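Local coordinates for protein CurH (Lyngbya majuscula, PDB 3KG7) that probably dehydrates a carrier-protein-bound beta-hydroxyacyl intermediate during curacin biosynthesis, as the dehydratase domain of a polyketide synthase module, at residues C[7-19]-C[25-37]. Residues are numbered along the deposited sequence; the frame is centred on the assembly and turned at random.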
ATOM      1  N   GLN C   7      -2.108  13.359  -3.267  1.00104.87           N
ATOM      2  CA  GLN C   7      -3.077  13.587  -4.383  1.00106.54           C
ATOM      3  C   GLN C   7      -3.259  12.313  -5.224  1.00103.51           C
ATOM      4  O   GLN C   7      -2.818  11.236  -4.805  1.00107.19           O
ATOM      5  CB  GLN C   7      -2.653  14.792  -5.237  1.00108.69           C
ATOM      6  CG  GLN C   7      -2.553  16.105  -4.440  1.00111.05           C
ATOM      7  CD  GLN C   7      -2.585  17.356  -5.319  1.00112.24           C
ATOM      8  OE1 GLN C   7      -2.851  17.280  -6.526  1.00115.18           O
ATOM      9  NE2 GLN C   7      -2.321  18.517  -4.711  1.00111.47           N
ATOM     10  N   VAL C   8      -3.892  12.430  -6.397  1.00 94.02           N
ATOM     11  CA  VAL C   8      -4.421  11.250  -7.116  1.00 90.48           C
ATOM     12  C   VAL C   8      -4.554  11.425  -8.636  1.00 91.23           C
ATOM     13  O   VAL C   8      -5.252  12.315  -9.129  1.00 91.56           O
ATOM     14  CB  VAL C   8      -5.785  10.759  -6.501  1.00 92.47           C
ATOM     15  CG1 VAL C   8      -6.732  11.942  -6.189  1.00 92.88           C
ATOM     16  CG2 VAL C   8      -6.475   9.748  -7.400  1.00 92.69           C
ATOM     17  N   HIS C   9      -3.875  10.549  -9.364  1.00 93.92           N
ATOM     18  CA  HIS C   9      -3.967  10.466 -10.815  1.00 95.92           C
ATOM     19  C   HIS C   9      -5.343   9.950 -11.222  1.00 94.05           C
ATOM     20  O   HIS C   9      -5.826   8.959 -10.671  1.00 94.91           O
ATOM     21  CB  HIS C   9      -2.900   9.499 -11.318  1.00100.37           C
ATOM     22  CG  HIS C   9      -2.572   9.652 -12.767  1.00104.92           C
ATOM     23  ND1 HIS C   9      -2.877   8.688 -13.704  1.00106.36           N
ATOM     24  CD2 HIS C   9      -1.948  10.650 -13.441  1.00107.01           C
ATOM     25  CE1 HIS C   9      -2.464   9.088 -14.894  1.00107.87           C
ATOM     26  NE2 HIS C   9      -1.896  10.276 -14.762  1.00109.58           N
ATOM     27  N   ARG C  10      -5.969  10.620 -12.186  1.00 90.03           N
ATOM     28  CA  ARG C  10      -7.272  10.197 -12.715  1.00 87.45           C
ATOM     29  C   ARG C  10      -7.339   8.726 -13.119  1.00 86.81           C
ATOM     30  O   ARG C  10      -8.334   8.048 -12.844  1.00 87.49           O
ATOM     31  CB  ARG C  10      -7.693  11.058 -13.911  1.00 86.54           C
ATOM     32  CG  ARG C  10      -8.981  11.808 -13.686  1.00 88.21           C
ATOM     33  CD  ARG C  10      -9.791  11.987 -14.961  1.00 88.37           C
ATOM     34  NE  ARG C  10     -11.210  11.730 -14.720  1.00 89.86           N
ATOM     35  CZ  ARG C  10     -12.059  12.589 -14.154  1.00 90.49           C
ATOM     36  NH1 ARG C  10     -11.651  13.790 -13.761  1.00 89.55           N
ATOM     37  NH2 ARG C  10     -13.326  12.241 -13.973  1.00 90.46           N
ATOM     38  N   LEU C  11      -6.284   8.245 -13.780  1.00 84.02           N
ATOM     39  CA  LEU C  11      -6.260   6.886 -14.303  1.00 81.57           C
ATOM     40  C   LEU C  11      -5.811   5.846 -13.271  1.00 83.81           C
ATOM     41  O   LEU C  11      -6.459   4.815 -13.111  1.00 84.29           O
ATOM     42  CB  LEU C  11      -5.386   6.809 -15.557  1.00 79.81           C
ATOM     43  CG  LEU C  11      -5.287   5.463 -16.284  1.00 78.65           C
ATOM     44  CD1 LEU C  11      -6.574   5.100 -16.957  1.00 77.44           C
ATOM     45  CD2 LEU C  11      -4.169   5.507 -17.310  1.00 80.15           C
ATOM     46  N   LEU C  12      -4.713   6.120 -12.572  1.00 82.69           N
ATOM     47  CA  LEU C  12      -4.117   5.127 -11.690  1.00 80.32           C
ATOM     48  C   LEU C  12      -4.634   5.163 -10.249  1.00 80.18           C
ATOM     49  O   LEU C  12      -4.577   4.156  -9.543  1.00 82.19           O
ATOM     50  CB  LEU C  12      -2.595   5.260 -11.705  1.00 79.73           C
ATOM     51  CG  LEU C  12      -1.855   4.674 -12.906  1.00 78.28           C
ATOM     52  CD1 LEU C  12      -0.396   5.023 -12.786  1.00 77.71           C
ATOM     53  CD2 LEU C  12      -2.026   3.180 -12.977  1.00 76.36           C
ATOM     54  N   GLY C  13      -5.133   6.313  -9.817  1.00 78.96           N
ATOM     55  CA  GLY C  13      -5.523   6.488  -8.429  1.00 78.15           C
ATOM     56  C   GLY C  13      -4.343   6.893  -7.572  1.00 79.15           C
ATOM     57  O   GLY C  13      -3.457   7.639  -8.018  1.00 78.85           O
ATOM     58  N   ASN C  14      -4.335   6.380  -6.346  1.00 79.02           N
ATOM     59  CA  ASN C  14      -3.326   6.720  -5.361  1.00 78.52           C
ATOM     60  C   ASN C  14      -2.114   5.824  -5.431  1.00 76.89           C
ATOM     61  O   ASN C  14      -2.252   4.609  -5.505  1.00 78.27           O
ATOM     62  CB  ASN C  14      -3.924   6.625  -3.964  1.00 78.38           C
ATOM     63  CG  ASN C  14      -5.041   7.585  -3.760  1.00 78.87           C
ATOM     64  OD1 ASN C  14      -4.827   8.733  -3.374  1.00 80.22           O
ATOM     65  ND2 ASN C  14      -6.256   7.126  -4.010  1.00 79.36           N
ATOM     66  N   LYS C  15      -0.937   6.435  -5.352  1.00 76.32           N
ATOM     67  CA  LYS C  15       0.331   5.730  -5.405  1.00 76.27           C
ATOM     68  C   LYS C  15       0.830   5.438  -3.998  1.00 76.68           C
ATOM     69  O   LYS C  15       0.937   6.350  -3.172  1.00 78.88           O
ATOM     70  CB  LYS C  15       1.358   6.598  -6.143  1.00 77.59           C
ATOM     71  CG  LYS C  15       2.634   5.881  -6.502  1.00 79.70           C
ATOM     72  CD  LYS C  15       3.731   6.821  -6.949  1.00 79.63           C
ATOM     73  CE  LYS C  15       4.845   6.026  -7.617  1.00 82.06           C
ATOM     74  NZ  LYS C  15       6.060   6.818  -7.947  1.00 81.96           N
ATOM     75  N   LEU C  16       1.141   4.172  -3.725  1.00 76.77           N
ATOM     76  CA  LEU C  16       1.771   3.804  -2.463  1.00 77.11           C
ATOM     77  C   LEU C  16       3.013   2.975  -2.714  1.00 77.30           C
ATOM     78  O   LEU C  16       2.945   1.948  -3.371  1.00 77.74           O
ATOM     79  CB  LEU C  16       0.796   3.052  -1.556  1.00 77.32           C
ATOM     80  CG  LEU C  16       1.178   2.997  -0.072  1.00 76.84           C
ATOM     81  CD1 LEU C  16       1.294   4.383   0.540  1.00 75.17           C
ATOM     82  CD2 LEU C  16       0.153   2.179   0.688  1.00 77.70           C
ATOM     83  N   GLU C  17       4.147   3.444  -2.197  1.00 78.55           N
ATOM     84  CA  GLU C  17       5.406   2.708  -2.270  1.00 79.29           C
ATOM     85  C   GLU C  17       5.628   1.905  -0.995  1.00 79.20           C
ATOM     86  O   GLU C  17       5.661   2.460   0.114  1.00 76.87           O
ATOM     87  CB  GLU C  17       6.571   3.663  -2.510  1.00 79.66           C
ATOM     88  CG  GLU C  17       6.734   4.067  -3.972  1.00 84.01           C
ATOM     89  CD  GLU C  17       7.591   5.321  -4.180  1.00 84.25           C
ATOM     90  OE1 GLU C  17       8.050   5.933  -3.191  1.00 85.04           O
ATOM     91  OE2 GLU C  17       7.794   5.700  -5.353  1.00 85.63           O
ATOM     92  N   LEU C  18       5.777   0.594  -1.157  1.00 79.17           N
ATOM     93  CA  LEU C  18       5.892  -0.295  -0.015  1.00 78.57           C
ATOM     94  C   LEU C  18       7.304  -0.337   0.499  1.00 77.92           C
ATOM     95  O   LEU C  18       8.240  -0.643  -0.227  1.00 79.89           O
ATOM     96  CB  LEU C  18       5.345  -1.679  -0.347  1.00 78.06           C
ATOM     97  CG  LEU C  18       3.856  -1.600  -0.691  1.00 78.78           C
ATOM     98  CD1 LEU C  18       3.286  -2.980  -0.817  1.00 79.01           C
ATOM     99  CD2 LEU C  18       3.090  -0.798   0.367  1.00 78.59           C
ATOM    100  N   ALA C  19       7.458   0.019   1.761  1.00 78.38           N
ATOM    101  CA  ALA C  19       8.777   0.151   2.344  1.00 79.55           C
ATOM    102  C   ALA C  19       9.474  -1.200   2.436  1.00 81.47           C
ATOM    103  O   ALA C  19      10.684  -1.284   2.245  1.00 83.03           O
ATOM    104  CB  ALA C  19       8.675   0.801   3.697  1.00 79.30           C
ATOM    105  N   ILE C  25       1.841   0.102  -5.187  1.00 78.32           N
ATOM    106  CA  ILE C  25       0.417  -0.171  -5.381  1.00 81.38           C
ATOM    107  C   ILE C  25      -0.246   1.102  -5.833  1.00 80.16           C
ATOM    108  O   ILE C  25      -0.037   2.151  -5.236  1.00 81.74           O
ATOM    109  CB  ILE C  25      -0.321  -0.643  -4.097  1.00 82.97           C
ATOM    110  CG1 ILE C  25       0.414  -1.783  -3.413  1.00 87.10           C
ATOM    111  CG2 ILE C  25      -1.740  -1.123  -4.419  1.00 82.21           C
ATOM    112  CD1 ILE C  25      -0.089  -2.039  -2.004  1.00 92.00           C
ATOM    113  N   TYR C  26      -1.040   1.000  -6.893  1.00 79.08           N
ATOM    114  CA  TYR C  26      -1.935   2.061  -7.287  1.00 78.01           C
ATOM    115  C   TYR C  26      -3.368   1.650  -6.957  1.00 78.91           C
ATOM    116  O   TYR C  26      -3.908   0.704  -7.535  1.00 80.55           O
ATOM    117  CB  TYR C  26      -1.771   2.356  -8.766  1.00 79.46           C
ATOM    118  CG  TYR C  26      -0.368   2.788  -9.156  1.00 81.77           C
ATOM    119  CD1 TYR C  26      -0.031   4.148  -9.241  1.00 78.76           C
ATOM    120  CD2 TYR C  26       0.623   1.838  -9.456  1.00 79.77           C
ATOM    121  CE1 TYR C  26       1.252   4.553  -9.603  1.00 79.26           C
ATOM    122  CE2 TYR C  26       1.916   2.238  -9.822  1.00 78.09           C
ATOM    123  CZ  TYR C  26       2.217   3.596  -9.893  1.00 80.41           C
ATOM    124  OH  TYR C  26       3.486   4.000 -10.253  1.00 83.62           O
ATOM    125  N   HIS C  27      -3.979   2.346  -6.004  1.00 76.85           N
ATOM    126  CA  HIS C  27      -5.311   1.969  -5.555  1.00 75.43           C
ATOM    127  C   HIS C  27      -6.327   3.078  -5.737  1.00 76.17           C
ATOM    128  O   HIS C  27      -6.038   4.239  -5.461  1.00 80.44           O
ATOM    129  CB  HIS C  27      -5.275   1.472  -4.112  1.00 72.38           C
ATOM    130  CG  HIS C  27      -4.834   2.497  -3.120  1.00 72.89           C
ATOM    131  ND1 HIS C  27      -5.712   3.118  -2.255  1.00 72.71           N
ATOM    132  CD2 HIS C  27      -3.608   2.999  -2.838  1.00 72.89           C
ATOM    133  CE1 HIS C  27      -5.045   3.959  -1.483  1.00 71.51           C
ATOM    134  NE2 HIS C  27      -3.768   3.908  -1.817  1.00 73.15           N
ATOM    135  N   GLN C  28      -7.513   2.710  -6.212  1.00 76.55           N
ATOM    136  CA  GLN C  28      -8.611   3.656  -6.413  1.00 77.36           C
ATOM    137  C   GLN C  28      -9.936   2.932  -6.362  1.00 79.07           C
ATOM    138  O   GLN C  28      -9.988   1.708  -6.473  1.00 80.58           O
ATOM    139  CB  GLN C  28      -8.495   4.340  -7.775  1.00 77.41           C
ATOM    140  CG  GLN C  28      -8.803   3.416  -8.946  1.00 77.35           C
ATOM    141  CD  GLN C  28      -8.375   3.993 -10.270  1.00 79.81           C
ATOM    142  OE1 GLN C  28      -8.668   5.148 -10.573  1.00 82.32           O
ATOM    143  NE2 GLN C  28      -7.676   3.192 -11.074  1.00 78.75           N
ATOM    144  N   ASP C  29     -11.008   3.700  -6.221  1.00 80.59           N
ATOM    145  CA  ASP C  29     -12.349   3.155  -6.319  1.00 80.72           C
ATOM    146  C   ASP C  29     -12.907   3.449  -7.699  1.00 79.31           C
ATOM    147  O   ASP C  29     -13.059   4.613  -8.080  1.00 80.54           O
ATOM    148  CB  ASP C  29     -13.239   3.713  -5.205  1.00 81.91           C
ATOM    149  CG  ASP C  29     -12.903   3.117  -3.844  1.00 85.11           C
ATOM    150  OD1 ASP C  29     -13.832   2.874  -3.049  1.00 86.93           O
ATOM    151  OD2 ASP C  29     -11.708   2.869  -3.567  1.00 87.97           O
ATOM    152  N   ILE C  30     -13.197   2.394  -8.452  1.00 77.55           N
ATOM    153  CA  ILE C  30     -13.693   2.562  -9.802  1.00 76.86           C
ATOM    154  C   ILE C  30     -15.205   2.479  -9.825  1.00 77.38           C
ATOM    155  O   ILE C  30     -15.789   1.514  -9.343  1.00 79.14           O
ATOM    156  CB  ILE C  30     -13.071   1.552 -10.775  1.00 76.49           C
ATOM    157  CG1 ILE C  30     -11.541   1.686 -10.749  1.00 75.31           C
ATOM    158  CG2 ILE C  30     -13.650   1.753 -12.187  1.00 75.68           C
ATOM    159  CD1 ILE C  30     -10.791   0.869 -11.809  1.00 77.83           C
ATOM    160  N   ASN C  31     -15.826   3.522 -10.371  1.00 77.35           N
ATOM    161  CA  ASN C  31     -17.262   3.563 -10.630  1.00 75.88           C
ATOM    162  C   ASN C  31     -17.560   4.550 -11.755  1.00 76.68           C
ATOM    163  O   ASN C  31     -16.639   5.141 -12.324  1.00 78.17           O
ATOM    164  CB  ASN C  31     -18.026   3.931  -9.362  1.00 74.95           C
ATOM    165  CG  ASN C  31     -17.419   5.109  -8.646  1.00 76.27           C
ATOM    166  OD1 ASN C  31     -17.082   6.127  -9.264  1.00 77.40           O
ATOM    167  ND2 ASN C  31     -17.261   4.980  -7.334  1.00 74.49           N
ATOM    168  N   LEU C  32     -18.840   4.731 -12.072  1.00 76.68           N
ATOM    169  CA  LEU C  32     -19.231   5.625 -13.162  1.00 76.72           C
ATOM    170  C   LEU C  32     -19.025   7.103 -12.835  1.00 77.38           C
ATOM    171  O   LEU C  32     -18.928   7.929 -13.732  1.00 77.75           O
ATOM    172  CB  LEU C  32     -20.665   5.340 -13.622  1.00 75.87           C
ATOM    173  CG  LEU C  32     -20.875   3.998 -14.343  1.00 75.94           C
ATOM    174  CD1 LEU C  32     -22.269   3.928 -14.943  1.00 75.17           C
ATOM    175  CD2 LEU C  32     -19.816   3.738 -15.419  1.00 71.91           C
ATOM    176  N   ASN C  33     -18.950   7.424 -11.550  1.00 79.23           N
ATOM    177  CA  ASN C  33     -18.593   8.769 -11.112  1.00 81.95           C
ATOM    178  C   ASN C  33     -17.139   9.112 -11.416  1.00 82.60           C
ATOM    179  O   ASN C  33     -16.853  10.140 -12.030  1.00 82.13           O
ATOM    180  CB  ASN C  33     -18.854   8.942  -9.611  1.00 81.78           C
ATOM    181  CG  ASN C  33     -20.040   9.814  -9.327  1.00 81.32           C
ATOM    182  OD1 ASN C  33     -20.854  10.095 -10.204  1.00 80.88           O
ATOM    183  ND2 ASN C  33     -20.146  10.262  -8.088  1.00 84.21           N
ATOM    184  N   ASN C  34     -16.238   8.247 -10.959  1.00 83.48           N
ATOM    185  CA  ASN C  34     -14.812   8.384 -11.197  1.00 85.05           C
ATOM    186  C   ASN C  34     -14.472   8.298 -12.678  1.00 85.99           C
ATOM    187  O   ASN C  34     -13.714   9.123 -13.204  1.00 87.48           O
ATOM    188  CB  ASN C  34     -14.079   7.253 -10.476  1.00 88.52           C
ATOM    189  CG  ASN C  34     -13.856   7.540  -9.016  1.00 92.49           C
ATOM    190  OD1 ASN C  34     -14.806   7.700  -8.240  1.00 93.12           O
ATOM    191  ND2 ASN C  34     -12.584   7.601  -8.623  1.00 93.61           N
ATOM    192  N   HIS C  35     -15.051   7.284 -13.325  1.00 84.08           N
ATOM    193  CA  HIS C  35     -14.711   6.886 -14.677  1.00 83.19           C
ATOM    194  C   HIS C  35     -15.968   6.741 -15.531  1.00 82.96           C
ATOM    195  O   HIS C  35     -16.314   5.626 -15.926  1.00 84.20           O
ATOM    196  CB  HIS C  35     -13.999   5.537 -14.636  1.00 84.81           C
ATOM    197  CG  HIS C  35     -12.646   5.583 -14.007  1.00 85.81           C
ATOM    198  ND1 HIS C  35     -11.491   5.731 -14.744  1.00 87.30           N
ATOM    199  CD2 HIS C  35     -12.262   5.494 -12.713  1.00 85.76           C
ATOM    200  CE1 HIS C  35     -10.452   5.744 -13.927  1.00 87.71           C
ATOM    201  NE2 HIS C  35     -10.893   5.604 -12.689  1.00 86.66           N
ATOM    202  N   PRO C  36     -16.647   7.863 -15.840  1.00 81.47           N
ATOM    203  CA  PRO C  36     -17.871   7.779 -16.622  1.00 79.64           C
ATOM    204  C   PRO C  36     -17.715   7.065 -17.955  1.00 80.70           C
ATOM    205  O   PRO C  36     -18.703   6.563 -18.488  1.00 81.22           O
ATOM    206  CB  PRO C  36     -18.243   9.247 -16.855  1.00 78.81           C
ATOM    207  CG  PRO C  36     -17.016  10.010 -16.585  1.00 78.34           C
ATOM    208  CD  PRO C  36     -16.337   9.258 -15.494  1.00 80.01           C
ATOM    209  N   TRP C  37     -16.497   7.017 -18.487  1.00 79.96           N
ATOM    210  CA  TRP C  37     -16.257   6.410 -19.803  1.00 80.81           C
ATOM    211  C   TRP C  37     -16.638   4.937 -19.869  1.00 80.93           C
ATOM    212  O   TRP C  37     -17.056   4.457 -20.916  1.00 81.31           O
ATOM    213  CB  TRP C  37     -14.807   6.602 -20.260  1.00 81.19           C
ATOM    214  CG  TRP C  37     -13.757   5.984 -19.374  1.00 81.09           C
ATOM    215  CD1 TRP C  37     -13.154   6.561 -18.290  1.00 82.03           C
ATOM    216  CD2 TRP C  37     -13.171   4.684 -19.513  1.00 81.39           C
ATOM    217  NE1 TRP C  37     -12.238   5.694 -17.740  1.00 82.65           N
ATOM    218  CE2 TRP C  37     -12.225   4.537 -18.475  1.00 82.02           C
ATOM    219  CE3 TRP C  37     -13.356   3.623 -20.414  1.00 82.45           C
ATOM    220  CZ2 TRP C  37     -11.463   3.374 -18.312  1.00 81.48           C
ATOM    221  CZ3 TRP C  37     -12.599   2.464 -20.249  1.00 81.91           C
ATOM    222  CH2 TRP C  37     -11.659   2.355 -19.205  1.00 80.91           C
TER
HETATM  223  O   HOH W   1      -5.728   1.989  -9.676  1.00 41.14           O
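His27 O takes two hydrogen bonds from Asn14, the backbone N at 2.9 Å and the side-chain ND2 at 3.2 Å, which arrive from opposite faces of the carbonyl plane; His27 N returns one to Asn14 O. Leu16 and Ile25 exchange a further backbone pair, and between these two hydrogen-bonded pairs sits the non-hydrogen-bonded pair Lys15–Tyr26, the alternation of an antiparallel ladder, here in a beta hairpin. Beyond the ladder, the Gln28 side chain takes over much of the bonding. Gln28 NE2 donates to Leu11 O (2.9 Å), which lies near the amide plane, while OE1 accepts from His35 NE2 (3.1 Å), which stands well above the side-chain carbonyl plane. His35 ND1 in turn receives Trp37 NE1, so both ring nitrogens are engaged. Leu11 O and His35 NE2 would probably both lose a partner were an alanine to replace Gln28, leaving the imidazole freer to turn.

Packing follows the two faces. Leu12 CD1 rests over the Tyr26 ring, 4.0 Å from its centroid, while extended Lys15 runs alongside, its CE 3.6 Å from Tyr26 OH. His27 CG lies between the backbone N and the carbonyl carbon (chi1 63°), bringing one imidazole face against Asn14 CB in a CH-pi contact. Farther along, Leu18 CD1 meets Ile25 CD1 at 3.7 Å, beside Leu18 of the second subunit. Strand 14-17 is outermost within this chain's double hotdog, and the second subunit packs there. As donor to Leu11 O and acceptor from His35, one buried amide ties the turn before strand 14-17 to the loop after strand 25-30.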